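Local coordinates for DUF3863 domain-containing protein (Parabacteroides distasonis, PDB 3LM3) that is of unknown function but may act as a glycoside hydrolase or a deacetylase, at residues Pro202-Ser207 with Met363-Arg368; Phe387-Leu392 with Lys434-Leu439. All coordinates share one frame; numbering follows the deposited sequence.

Contact 1 of 2, residues Pro202-Ser207 with Met363-Arg368; sequences PAQGKS and MNKEFR
The Gln204 side-chain amide has Lys365 O and Pro202 O close to its own plane, one on each N-H of NE2. Gln204 NE2 to Lys365 O measures 2.9 Å and is nearly straight at 172°, whereas Gln204 NE2 to Pro202 O is 2.8 Å; at both carbonyls the donor stands above the carbonyl plane. Two bonds in the amide plane fix its rotation. The second flat group, the Phe367 ring, carries Asn364 ND2 3.3 Å above one face, offset toward the rim, while Asn364 OD1 accepts from Glu366 N, an Asx turn, and from Phe367 N, which extends it to an Asx motif. Water 1 donates to Gln204 OE1 (2.6 Å) and to Glu366 OE2; Glu366 OE1 is held by Tyr443 OH and pairs with Lys442. An alanine in place of Gln204 would probably leave Lys365 O and Pro202 O without their shared donor and break the water link to Glu366. Lys365 answers in the other direction: extended through CD, it bends at chi3 (86°), and Lys365 NZ bonds to the backbone Gln204 O at 3.0 Å while also pairing with Asp337. In the fold, the Asn364-Glu366 turn closes the hairpin between strands 357-363 and 367-374. It meets the loop leading from strand 194-195 to strand 213-216, while Glu366 and Phe367 lean on helix 434-443.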
loop_
_atom_site.group_PDB
_atom_site.type_symbol
_atom_site.label_atom_id
_atom_site.label_comp_id
_atom_site.label_asym_id
_atom_site.label_seq_id
_atom_site.Cartn_x
_atom_site.Cartn_y
_atom_site.Cartn_z
ATOM N N PRO A 202 -6.218 -3.625 13.693
ATOM C CA PRO A 202 -6.068 -2.442 14.540
ATOM C C PRO A 202 -5.916 -2.773 16.040
ATOM O O PRO A 202 -6.630 -3.621 16.569
ATOM C CB PRO A 202 -7.355 -1.652 14.288
ATOM C CG PRO A 202 -7.815 -2.110 12.897
ATOM C CD PRO A 202 -7.449 -3.582 12.896
ATOM N N ALA A 203 -4.971 -2.120 16.709
ATOM C CA ALA A 203 -4.884 -2.201 18.164
ATOM C C ALA A 203 -6.242 -1.851 18.767
ATOM O O ALA A 203 -6.875 -0.861 18.401
ATOM C CB ALA A 203 -3.777 -1.261 18.682
ATOM N N GLN A 204 -6.686 -2.667 19.713
ATOM C CA GLN A 204 -7.982 -2.471 20.339
ATOM C C GLN A 204 -7.926 -1.510 21.531
ATOM O O GLN A 204 -8.936 -0.932 21.912
ATOM C CB GLN A 204 -8.562 -3.819 20.799
ATOM C CG GLN A 204 -8.800 -4.791 19.608
ATOM C CD GLN A 204 -9.790 -4.255 18.604
ATOM O OE1 GLN A 204 -10.976 -4.125 18.904
ATOM N NE2 GLN A 204 -9.310 -3.924 17.406
ATOM N N GLY A 205 -6.748 -1.338 22.094
ATOM C CA GLY A 205 -6.599 -0.514 23.289
ATOM C C GLY A 205 -5.148 -0.336 23.679
ATOM O O GLY A 205 -4.247 -0.702 22.938
ATOM N N LYS A 206 -4.914 0.204 24.874
ATOM C CA LYS A 206 -3.566 0.444 25.337
ATOM C C LYS A 206 -2.690 -0.829 25.386
ATOM O O LYS A 206 -1.512 -0.787 25.031
ATOM C CB LYS A 206 -3.592 1.120 26.719
ATOM N N SER A 207 -3.258 -1.958 25.826
ATOM C CA SER A 207 -2.459 -3.168 26.066
ATOM C C SER A 207 -1.817 -3.783 24.830
ATOM O O SER A 207 -0.754 -4.397 24.930
ATOM C CB SER A 207 -3.279 -4.238 26.803
ATOM O OG SER A 207 -4.366 -4.683 26.024
HETATM N N MSE A 363 -14.718 0.677 7.493
HETATM C CA MSE A 363 -13.563 0.205 8.244
HETATM C C MSE A 363 -13.436 0.990 9.541
HETATM O O MSE A 363 -13.404 2.228 9.536
HETATM C CB MSE A 363 -12.277 0.399 7.428
HETATM C CG MSE A 363 -12.235 -0.388 6.148
HETATM SE SE MSE A 363 -11.067 0.406 4.830
HETATM C CE MSE A 363 -11.188 -0.964 3.421
ATOM N N ASN A 364 -13.396 0.260 10.642
ATOM C CA ASN A 364 -13.240 0.892 11.952
ATOM C C ASN A 364 -12.356 -0.010 12.839
ATOM O O ASN A 364 -11.871 -1.046 12.393
ATOM C CB ASN A 364 -14.613 1.187 12.566
ATOM C CG ASN A 364 -15.419 -0.067 12.780
ATOM O OD1 ASN A 364 -15.065 -0.922 13.582
ATOM N ND2 ASN A 364 -16.498 -0.212 11.994
ATOM N N LYS A 365 -12.122 0.397 14.081
ATOM C CA LYS A 365 -11.231 -0.353 14.966
ATOM C C LYS A 365 -11.668 -1.804 15.151
ATOM O O LYS A 365 -10.860 -2.685 15.345
ATOM C CB LYS A 365 -11.163 0.339 16.334
ATOM C CG LYS A 365 -10.284 -0.358 17.353
ATOM C CD LYS A 365 -10.251 0.373 18.676
ATOM C CE LYS A 365 -11.385 -0.026 19.557
ATOM N NZ LYS A 365 -11.351 0.627 20.933
ATOM N N GLU A 366 -12.981 -2.031 15.140
ATOM C CA GLU A 366 -13.520 -3.329 15.514
ATOM C C GLU A 366 -13.863 -4.267 14.361
ATOM O O GLU A 366 -13.962 -5.459 14.594
ATOM C CB GLU A 366 -14.684 -3.163 16.471
ATOM C CG GLU A 366 -14.208 -2.722 17.859
ATOM C CD GLU A 366 -15.336 -2.670 18.884
ATOM O OE1 GLU A 366 -16.205 -1.789 18.769
ATOM O OE2 GLU A 366 -15.324 -3.526 19.785
ATOM N N PHE A 367 -14.046 -3.742 13.149
ATOM C CA PHE A 367 -14.281 -4.591 11.983
ATOM C C PHE A 367 -14.128 -3.807 10.684
ATOM O O PHE A 367 -14.146 -2.570 10.674
ATOM C CB PHE A 367 -15.671 -5.238 12.020
ATOM C CG PHE A 367 -16.825 -4.262 11.949
ATOM C CD1 PHE A 367 -17.376 -3.722 13.104
ATOM C CD2 PHE A 367 -17.384 -3.901 10.729
ATOM C CE1 PHE A 367 -18.466 -2.843 13.039
ATOM C CE2 PHE A 367 -18.457 -3.006 10.657
ATOM C CZ PHE A 367 -18.994 -2.477 11.825
ATOM N N ARG A 368 -13.996 -4.564 9.600
ATOM C CA ARG A 368 -14.305 -4.017 8.285
ATOM C C ARG A 368 -15.473 -4.774 7.694
ATOM O O ARG A 368 -15.711 -5.948 8.015
ATOM C CB ARG A 368 -13.081 -4.035 7.349
ATOM C CG ARG A 368 -12.644 -5.420 6.898
ATOM C CD ARG A 368 -11.508 -5.419 5.906
ATOM N NE ARG A 368 -11.505 -6.652 5.137
ATOM C CZ ARG A 368 -10.618 -6.979 4.217
ATOM N NH1 ARG A 368 -9.536 -6.233 4.009
ATOM N NH2 ARG A 368 -10.792 -8.068 3.502
HETATM O O HOH W 1 -12.429 -4.355 21.006
#

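Contact 2 of 2, residues Phe387-Leu392 with Lys434-Leu439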
loop_
_atom_site.group_PDB
_atom_site.type_symbol
_atom_site.label_atom_id
_atom_site.label_comp_id
_atom_site.label_asym_id
_atom_site.label_seq_id
_atom_site.Cartn_x
_atom_site.Cartn_y
_atom_site.Cartn_z
ATOM N N PHE A 387 -16.901 -9.454 5.941
ATOM C CA PHE A 387 -17.098 -9.010 7.306
ATOM C C PHE A 387 -15.988 -9.650 8.103
ATOM O O PHE A 387 -15.972 -10.880 8.284
ATOM C CB PHE A 387 -18.477 -9.400 7.839
ATOM C CG PHE A 387 -18.706 -8.957 9.255
ATOM C CD1 PHE A 387 -18.702 -7.594 9.576
ATOM C CD2 PHE A 387 -18.939 -9.875 10.255
ATOM C CE1 PHE A 387 -18.892 -7.176 10.879
ATOM C CE2 PHE A 387 -19.137 -9.450 11.573
ATOM C CZ PHE A 387 -19.126 -8.108 11.874
ATOM N N THR A 388 -15.013 -8.835 8.504
ATOM C CA THR A 388 -13.815 -9.301 9.165
ATOM C C THR A 388 -13.741 -8.586 10.507
ATOM O O THR A 388 -13.600 -7.373 10.560
ATOM C CB THR A 388 -12.579 -8.978 8.306
ATOM O OG1 THR A 388 -12.705 -9.565 7.011
ATOM C CG2 THR A 388 -11.282 -9.495 8.951
ATOM N N ARG A 389 -13.872 -9.343 11.597
ATOM C CA ARG A 389 -13.850 -8.782 12.939
ATOM C C ARG A 389 -12.450 -8.667 13.494
ATOM O O ARG A 389 -11.639 -9.542 13.338
ATOM C CB ARG A 389 -14.694 -9.669 13.863
ATOM C CG ARG A 389 -16.159 -9.559 13.574
ATOM C CD ARG A 389 -16.977 -10.425 14.494
ATOM N NE ARG A 389 -16.960 -9.918 15.854
ATOM C CZ ARG A 389 -17.878 -10.206 16.751
ATOM N NH1 ARG A 389 -18.908 -10.996 16.438
ATOM N NH2 ARG A 389 -17.773 -9.688 17.954
ATOM N N TYR A 390 -12.185 -7.552 14.159
ATOM C CA TYR A 390 -10.906 -7.298 14.788
ATOM C C TYR A 390 -10.952 -7.446 16.299
ATOM O O TYR A 390 -9.906 -7.502 16.931
ATOM C CB TYR A 390 -10.449 -5.884 14.441
ATOM C CG TYR A 390 -10.334 -5.618 12.968
ATOM C CD1 TYR A 390 -9.687 -6.501 12.134
ATOM C CD2 TYR A 390 -10.798 -4.413 12.421
ATOM C CE1 TYR A 390 -9.552 -6.239 10.774
ATOM C CE2 TYR A 390 -10.658 -4.132 11.073
ATOM C CZ TYR A 390 -10.056 -5.059 10.247
ATOM O OH TYR A 390 -9.884 -4.780 8.901
ATOM N N ASP A 391 -12.145 -7.475 16.870
ATOM C CA ASP A 391 -12.271 -7.653 18.321
ATOM C C ASP A 391 -11.901 -9.068 18.748
ATOM O O ASP A 391 -11.463 -9.291 19.888
ATOM C CB ASP A 391 -13.656 -7.200 18.806
ATOM C CG ASP A 391 -14.796 -8.026 18.243
ATOM O OD1 ASP A 391 -14.711 -8.562 17.131
ATOM O OD2 ASP A 391 -15.822 -8.111 18.938
ATOM N N LEU A 392 -12.037 -10.020 17.848
ATOM C CA LEU A 392 -11.582 -11.378 18.045
ATOM C C LEU A 392 -10.048 -11.434 18.157
ATOM O O LEU A 392 -9.330 -10.693 17.474
ATOM C CB LEU A 392 -12.065 -12.270 16.880
ATOM C CG LEU A 392 -13.576 -12.352 16.651
ATOM C CD1 LEU A 392 -13.913 -13.160 15.401
ATOM C CD2 LEU A 392 -14.259 -12.956 17.888
ATOM N N LYS A 434 -26.701 -12.664 15.092
ATOM C CA LYS A 434 -27.209 -11.492 15.825
ATOM C C LYS A 434 -26.076 -10.602 16.368
ATOM O O LYS A 434 -26.173 -9.362 16.356
ATOM C CB LYS A 434 -28.124 -11.955 16.979
ATOM C CG LYS A 434 -28.736 -10.836 17.843
ATOM C CD LYS A 434 -29.424 -9.749 17.015
ATOM C CE LYS A 434 -30.241 -8.804 17.904
ATOM N NZ LYS A 434 -29.609 -8.388 19.187
ATOM N N GLU A 435 -25.023 -11.257 16.822
ATOM C CA GLU A 435 -23.909 -10.595 17.494
ATOM C C GLU A 435 -23.162 -9.751 16.488
ATOM O O GLU A 435 -22.610 -8.700 16.838
ATOM C CB GLU A 435 -22.936 -11.616 18.093
ATOM C CG GLU A 435 -22.390 -12.671 17.121
ATOM C CD GLU A 435 -21.263 -13.513 17.711
ATOM O OE1 GLU A 435 -21.212 -13.665 18.955
ATOM O OE2 GLU A 435 -20.425 -14.027 16.924
ATOM N N ASP A 436 -23.111 -10.251 15.251
ATOM C CA ASP A 436 -22.431 -9.557 14.147
ATOM C C ASP A 436 -23.268 -8.373 13.739
ATOM O O ASP A 436 -22.750 -7.275 13.565
ATOM C CB ASP A 436 -22.180 -10.518 12.998
ATOM C CG ASP A 436 -21.139 -11.559 13.319
ATOM O OD1 ASP A 436 -20.323 -11.327 14.240
ATOM O OD2 ASP A 436 -21.067 -12.585 12.591
ATOM N N GLN A 437 -24.585 -8.566 13.621
ATOM C CA GLN A 437 -25.490 -7.441 13.439
ATOM C C GLN A 437 -25.324 -6.392 14.550
ATOM O O GLN A 437 -25.428 -5.185 14.283
ATOM C CB GLN A 437 -26.958 -7.912 13.408
ATOM C CG GLN A 437 -27.313 -8.704 12.152
ATOM C CD GLN A 437 -28.781 -9.056 12.057
ATOM O OE1 GLN A 437 -29.649 -8.245 12.398
ATOM N NE2 GLN A 437 -29.063 -10.266 11.592
ATOM N N ASP A 438 -25.193 -6.843 15.786
ATOM C CA ASP A 438 -25.147 -5.900 16.917
ATOM C C ASP A 438 -23.900 -5.020 16.829
ATOM O O ASP A 438 -23.986 -3.797 17.041
ATOM C CB ASP A 438 -25.137 -6.628 18.258
ATOM C CG ASP A 438 -26.485 -7.226 18.615
ATOM O OD1 ASP A 438 -27.537 -6.682 18.187
ATOM O OD2 ASP A 438 -26.432 -8.235 19.337
ATOM N N LEU A 439 -22.782 -5.652 16.487
ATOM C CA LEU A 439 -21.493 -4.943 16.262
ATOM C C LEU A 439 -21.610 -3.950 15.121
ATOM O O LEU A 439 -21.213 -2.787 15.255
ATOM C CB LEU A 439 -20.355 -5.928 16.014
ATOM C CG LEU A 439 -18.938 -5.334 15.888
ATOM C CD1 LEU A 439 -18.587 -4.603 17.187
ATOM C CD2 LEU A 439 -17.882 -6.378 15.581
HETATM O O HOH W 2 -20.736 -8.702 19.104
#
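Arg389 reaches from the outermost strand of a four-stranded antiparallel sheet to Asp436 and Leu439 on the helix that packs against it, and it centres a salt-bridge network with Asp391, Glu435 and Asp436. Strand 387-389 and helix 434-439 run at 84° to each other, with axes 11.0 Å apart, a separation bridged by the side chains of Arg389, Leu439 and Phe387. The example illustrates how an arginine can serve as a polar and an apolar partner at once. Its guanidinium is gripped side-on by Asp391, NE facing OD1 and NH2 facing OD2, each oxygen using its syn lone pair; Asp391 CG sits between its backbone N and carbonyl carbon (chi1 64°), which turns the carboxylate to the guanidinium edge. This fork fixes the rotation of the group and presents NH1 to the helix. There Arg389 NH1 bonds to Asp436 OD1 at 2.6 Å, bent to 133°, and makes a longer salt bridge of 3.4 Å to Glu435 OE2. Asp436, though buried, is thus met by two cations, since Lys414 pairs with its OD2; the positive charge would be expected to steady the carboxylate. Leu439 supplies the apolar part: its CD2 lies over one face of the guanidinium, 3.7 Å from Arg389 NE, and also nears Phe387 CZ. Phe387, beside Asp436, brings CE2 to 3.4 Å from Asp436 CG, and Asp436 OD1 lies at the edge of its ring, in plane. A last link goes through solvent: water 2 donates to Glu435 O at 2.9 Å and weakly accepts from Arg389 NH2.

Contacts 1 and 2 follow one another along the chain, their centres about 12 Å apart, and meet through neighbouring strands of the same sheet, 367-374 and 383-389. Probable backbone hydrogen bonds join them, Glu366 O to Tyr390 N at 2.8 Å and Arg368 N to Thr388 O at 3.0 Å. Phe367 from contact 1 and Phe387 from contact 2 also meet, their ring planes at about 55°. The 202-207 loop thus meets the turn before strand 367-374, while Leu439 of the C-terminal helix touches both rings. No active site is identified here; the Lys365 side chain is about 13 Å from a bound PEG and that of Phe387 about 14 Å from a bound PEG.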